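Local coordinates for protein deacylase (PDB 5THW) that probably hydrolyses N-carbamoyl-L-amino acids as a zinc-dependent enzyme of the peptidase M20 family, and binds N-(aminocarbonyl)-beta-alanine and zinc ions, at residues A[313-316]-A[317-320]; A[354-357]-A[358-362]. One frame throughout, in Å; residues are numbered along the deposited sequence.

Contact 1. Residues A[313-316]-A[317-320]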
ATOM      1  N   ASP A 313     -15.528 -16.397  25.013  1.00 49.05           N
ATOM      2  CA  ASP A 313     -14.558 -15.365  25.370  1.00 51.11           C
ATOM      3  C   ASP A 313     -13.199 -15.968  25.691  1.00 56.77           C
ATOM      4  O   ASP A 313     -12.159 -15.384  25.359  1.00 60.37           O
ATOM      5  CB  ASP A 313     -15.066 -14.539  26.552  1.00 51.57           C
ATOM      6  CG  ASP A 313     -14.295 -13.238  26.731  1.00 56.80           C
ATOM      7  OD1 ASP A 313     -14.297 -12.403  25.797  1.00 61.05           O
ATOM      8  OD2 ASP A 313     -13.687 -13.046  27.807  1.00 56.75           O
ATOM      9  N   ALA A 314     -13.187 -17.143  26.327  1.00 50.71           N
ATOM     10  CA  ALA A 314     -11.922 -17.777  26.679  1.00 46.91           C
ATOM     11  C   ALA A 314     -11.131 -18.158  25.434  1.00 46.84           C
ATOM     12  O   ALA A 314      -9.917 -17.937  25.370  1.00 44.68           O
ATOM     13  CB  ALA A 314     -12.178 -19.009  27.550  1.00 43.26           C
ATOM     14  N   VAL A 315     -11.803 -18.718  24.425  1.00 49.09           N
ATOM     15  CA  VAL A 315     -11.124 -19.018  23.170  1.00 44.01           C
ATOM     16  C   VAL A 315     -10.663 -17.729  22.503  1.00 47.46           C
ATOM     17  O   VAL A 315      -9.545 -17.646  21.978  1.00 49.15           O
ATOM     18  CB  VAL A 315     -12.037 -19.844  22.247  1.00 44.29           C
ATOM     19  CG1 VAL A 315     -11.380 -20.026  20.887  1.00 35.70           C
ATOM     20  CG2 VAL A 315     -12.383 -21.181  22.890  1.00 39.02           C
ATOM     21  N   LEU A 316     -11.513 -16.696  22.521  1.00 45.99           N
ATOM     22  CA  LEU A 316     -11.122 -15.414  21.948  1.00 40.27           C
ATOM     23  C   LEU A 316      -9.861 -14.866  22.612  1.00 46.26           C
ATOM     24  O   LEU A 316      -9.026 -14.244  21.946  1.00 54.70           O
ATOM     25  CB  LEU A 316     -12.275 -14.417  22.062  1.00 40.68           C
ATOM     26  CG  LEU A 316     -12.045 -13.033  21.441  1.00 40.20           C
ATOM     27  CD1 LEU A 316     -11.586 -13.130  19.999  1.00 40.54           C
ATOM     28  CD2 LEU A 316     -13.310 -12.179  21.554  1.00 40.02           C
ATOM     29  N   ALA A 317      -9.705 -15.082  23.924  1.00 48.47           N
ATOM     30  CA  ALA A 317      -8.473 -14.687  24.605  1.00 44.61           C
ATOM     31  C   ALA A 317      -7.293 -15.576  24.220  1.00 43.52           C
ATOM     32  O   ALA A 317      -6.152 -15.101  24.184  1.00 48.87           O
ATOM     33  CB  ALA A 317      -8.670 -14.709  26.123  1.00 41.21           C
ATOM     34  N   GLN A 318      -7.539 -16.859  23.937  1.00 43.01           N
ATOM     35  CA  GLN A 318      -6.463 -17.730  23.466  1.00 44.88           C
ATOM     36  C   GLN A 318      -5.943 -17.271  22.112  1.00 50.29           C
ATOM     37  O   GLN A 318      -4.730 -17.286  21.865  1.00 51.85           O
ATOM     38  CB  GLN A 318      -6.951 -19.178  23.368  1.00 38.87           C
ATOM     39  CG  GLN A 318      -7.013 -19.939  24.678  1.00 49.19           C
ATOM     40  CD  GLN A 318      -8.041 -21.051  24.649  1.00 58.13           C
ATOM     41  OE1 GLN A 318      -8.243 -21.704  23.624  1.00 50.70           O
ATOM     42  NE2 GLN A 318      -8.680 -21.290  25.789  1.00 71.05           N
ATOM     43  N   MET A 319      -6.849 -16.853  21.223  1.00 42.93           N
ATOM     44  CA  MET A 319      -6.428 -16.313  19.937  1.00 45.69           C
ATOM     45  C   MET A 319      -5.596 -15.053  20.132  1.00 47.33           C
ATOM     46  O   MET A 319      -4.604 -14.839  19.426  1.00 52.85           O
ATOM     47  CB  MET A 319      -7.654 -16.037  19.066  1.00 49.88           C
ATOM     48  CG  MET A 319      -8.433 -17.293  18.709  1.00 44.89           C
ATOM     49  SD  MET A 319     -10.076 -16.946  18.045  1.00 44.88           S
ATOM     50  CE  MET A 319      -9.663 -16.542  16.348  1.00 38.61           C
ATOM     51  N   ASP A 320      -5.983 -14.215  21.095  1.00 43.53           N
ATOM     52  CA  ASP A 320      -5.208 -13.023  21.423  1.00 38.42           C
ATOM     53  C   ASP A 320      -3.784 -13.376  21.841  1.00 44.60           C
ATOM     54  O   ASP A 320      -2.818 -12.754  21.384  1.00 47.60           O
ATOM     55  CB  ASP A 320      -5.906 -12.248  22.536  1.00 37.13           C
ATOM     56  CG  ASP A 320      -5.023 -11.171  23.122  1.00 43.23           C
ATOM     57  OD1 ASP A 320      -4.896 -10.095  22.500  1.00 39.41           O
ATOM     58  OD2 ASP A 320      -4.431 -11.413  24.195  1.00 44.39           O
TER
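Gln318 folds back over the preceding turn of its own helix, against the backbone of Ala314 and Val315. Its CB starts 3.3 Å from Val315 O. Because chi1 of -79° sets CG beside the backbone N, the chain then runs back toward the start of the helix, and CG comes within 3.6 Å of Ala314 O. CD stays close to the same oxygen, 3.7 Å from Ala314 O. At the tip the amide divides its approaches and packs against the turn by contact only: OE1 lies 4.2 Å from Val315 CG2, whereas NE2 is 3.6 Å from Ala314 O. Ala314 O instead receives Gln318 N, one of four successive i to i+4 backbone bonds. Of these, Met319 N to Val315 O is the straightest, with an N-H...O angle of 161°, while Asp320 N to Leu316 O is the longest at 3.2 Å. Met319 also grazes Val315: its CG is 3.5 Å from Val315 O, and SD stands 4.4 Å from Val315 CG1, a loose apolar approach. The aspartates bond tyrosines of neighbouring strands, Asp313 OD1 to Tyr345 OH and Asp320 OD1 to Tyr237 OH, and Asp320 OD1 also forms a salt bridge with Arg324, one turn further along the same helix. Leu316 and Met319 rest on Phe308 of strand 297-310, and Val315, Gln318 and Met319 reach His277 in the loop after helix 259-275. The start of helix 313-334 thus packs against residues of strands 225-242, 297-310 and 337-350, consistent with the helix-on-sheet build of the M20 dimerisation domain.

Contact 2. Residues A[354-357]-A[358-362]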
ATOM      1  N   ALA A 354     -36.446 -12.689  27.473  1.00 67.90           N
ATOM      2  CA  ALA A 354     -37.816 -12.310  27.145  1.00 64.93           C
ATOM      3  C   ALA A 354     -37.903 -11.741  25.731  1.00 72.79           C
ATOM      4  O   ALA A 354     -38.800 -12.111  24.963  1.00 73.91           O
ATOM      5  CB  ALA A 354     -38.351 -11.311  28.171  1.00 61.23           C
ATOM      6  N   CYS A 355     -36.951 -10.881  25.351  1.00 65.96           N
ATOM      7  CA  CYS A 355     -36.952 -10.327  23.999  1.00 61.59           C
ATOM      8  C   CYS A 355     -36.727 -11.413  22.956  1.00 64.51           C
ATOM      9  O   CYS A 355     -37.332 -11.382  21.877  1.00 61.61           O
ATOM     10  CB  CYS A 355     -35.886  -9.242  23.865  1.00 61.46           C
ATOM     11  SG  CYS A 355     -36.190  -7.778  24.853  1.00 67.43           S
ATOM     12  N   VAL A 356     -35.843 -12.369  23.248  1.00 66.09           N
ATOM     13  CA  VAL A 356     -35.637 -13.485  22.331  1.00 58.79           C
ATOM     14  C   VAL A 356     -36.925 -14.279  22.168  1.00 58.67           C
ATOM     15  O   VAL A 356     -37.318 -14.632  21.049  1.00 61.15           O
ATOM     16  CB  VAL A 356     -34.481 -14.374  22.819  1.00 53.00           C
ATOM     17  CG1 VAL A 356     -34.382 -15.618  21.965  1.00 48.67           C
ATOM     18  CG2 VAL A 356     -33.181 -13.604  22.791  1.00 47.11           C
ATOM     19  N   GLN A 357     -37.620 -14.539  23.280  1.00 56.26           N
ATOM     20  CA  GLN A 357     -38.852 -15.322  23.228  1.00 56.48           C
ATOM     21  C   GLN A 357     -39.937 -14.590  22.449  1.00 63.12           C
ATOM     22  O   GLN A 357     -40.738 -15.222  21.750  1.00 64.10           O
ATOM     23  CB  GLN A 357     -39.323 -15.636  24.651  1.00 62.00           C
ATOM     24  CG  GLN A 357     -40.564 -16.528  24.769  1.00 69.49           C
ATOM     25  CD  GLN A 357     -40.356 -17.943  24.250  1.00 74.42           C
ATOM     26  OE1 GLN A 357     -39.231 -18.441  24.200  1.00 79.63           O
ATOM     27  NE2 GLN A 357     -41.451 -18.606  23.885  1.00 71.33           N
ATOM     28  N   ALA A 358     -39.989 -13.260  22.562  1.00 60.47           N
ATOM     29  CA  ALA A 358     -40.956 -12.491  21.784  1.00 62.04           C
ATOM     30  C   ALA A 358     -40.688 -12.623  20.290  1.00 63.93           C
ATOM     31  O   ALA A 358     -41.626 -12.674  19.486  1.00 65.11           O
ATOM     32  CB  ALA A 358     -40.933 -11.022  22.207  1.00 62.38           C
ATOM     33  N   VAL A 359     -39.410 -12.655  19.899  1.00 63.15           N
ATOM     34  CA  VAL A 359     -39.062 -12.876  18.498  1.00 61.91           C
ATOM     35  C   VAL A 359     -39.469 -14.277  18.070  1.00 63.19           C
ATOM     36  O   VAL A 359     -40.054 -14.479  16.999  1.00 62.55           O
ATOM     37  CB  VAL A 359     -37.558 -12.640  18.275  1.00 61.93           C
ATOM     38  CG1 VAL A 359     -37.147 -13.135  16.901  1.00 57.75           C
ATOM     39  CG2 VAL A 359     -37.219 -11.163  18.446  1.00 62.72           C
ATOM     40  N   ARG A 360     -39.165 -15.266  18.907  1.00 60.16           N
ATOM     41  CA  ARG A 360     -39.533 -16.640  18.597  1.00 60.32           C
ATOM     42  C   ARG A 360     -41.045 -16.778  18.455  1.00 60.68           C
ATOM     43  O   ARG A 360     -41.535 -17.458  17.545  1.00 61.73           O
ATOM     44  CB  ARG A 360     -38.998 -17.564  19.691  1.00 64.25           C
ATOM     45  CG  ARG A 360     -38.984 -19.032  19.338  1.00 67.90           C
ATOM     46  CD  ARG A 360     -38.467 -19.851  20.503  1.00 63.08           C
ATOM     47  NE  ARG A 360     -37.012 -19.763  20.632  1.00 63.15           N
ATOM     48  CZ  ARG A 360     -36.385 -19.118  21.612  1.00 61.71           C
ATOM     49  NH1 ARG A 360     -37.089 -18.492  22.548  1.00 56.23           N
ATOM     50  NH2 ARG A 360     -35.057 -19.095  21.654  1.00 57.16           N
ATOM     51  N   GLU A 361     -41.800 -16.126  19.345  1.00 56.94           N
ATOM     52  CA  GLU A 361     -43.255 -16.221  19.311  1.00 59.49           C
ATOM     53  C   GLU A 361     -43.836 -15.557  18.069  1.00 62.76           C
ATOM     54  O   GLU A 361     -44.827 -16.038  17.510  1.00 67.92           O
ATOM     55  CB  GLU A 361     -43.837 -15.588  20.571  1.00 68.63           C
ATOM     56  CG  GLU A 361     -43.817 -16.500  21.781  1.00 82.15           C
ATOM     57  CD  GLU A 361     -43.956 -15.740  23.082  1.00 89.45           C
ATOM     58  OE1 GLU A 361     -44.370 -14.562  23.042  1.00 90.84           O
ATOM     59  OE2 GLU A 361     -43.654 -16.319  24.144  1.00 93.44           O
ATOM     60  N   ALA A 362     -43.239 -14.451  17.622  1.00 56.50           N
ATOM     61  CA  ALA A 362     -43.721 -13.799  16.410  1.00 56.68           C
ATOM     62  C   ALA A 362     -43.546 -14.702  15.194  1.00 58.03           C
ATOM     63  O   ALA A 362     -44.480 -14.886  14.403  1.00 62.62           O
ATOM     64  CB  ALA A 362     -43.002 -12.463  16.210  1.00 55.64           C
TER
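Ala354 through Gln357 give their carbonyls to the amides of Ala358 through Glu361 in an unbroken i to i+4 series, the last bond, Glu361 N to Gln357 O, measuring 2.8 Å. On the outer side of this helix Gln357 serves two partners with its two amide ends. Its chain bends at chi2 (65°), which carries the amide forward between Arg360 and Glu361. OE1 meets Arg360 NH1 at 2.7 Å, near the guanidinium plane, but the N-H...O angle of 122° makes the bond weak. NE2 points almost in its own amide plane to Glu361 OE2, 3.2 Å away, and reaches that oxygen on its anti side, somewhat out of the carboxylate plane. Arg360 is bent at chi3, so its guanidinium turns back along the helix, and NH2 lies 3.6 Å from Val356 CG1. NH2 also forms a salt bridge with Asp372. Val356 and Val359 pack against Val227, which Arg360 also reaches, and Ser391; Val359 also meets Phe208 and Val420. This is the pattern of an amphipathic helix packed on a sheet, here in the zinc-binding part of the M20 fold, where strand 206-212 carries the zinc ligand His211.

How the contacts relate
Both contacts are short helical stretches of about two turns, partly buried, but they lie on different helices, with centres 30 Å apart and nearest atoms about 18 Å apart. Contact 1 belongs to helix 313-334 and contact 2 to helix 353-366, with strand 337-350 between them in sequence. Contact 2 has the larger buried share, four of eight touching residues against two in contact 1. Their chemistry differs as well: within 313-320 the only hydrogen bonds are between backbone atoms, whereas 354-362 adds side-chain bonds. Strand 225-242 is met by both, through Arg235 and Tyr237 among others for contact 1, and Val227 and Thr229 for contact 2.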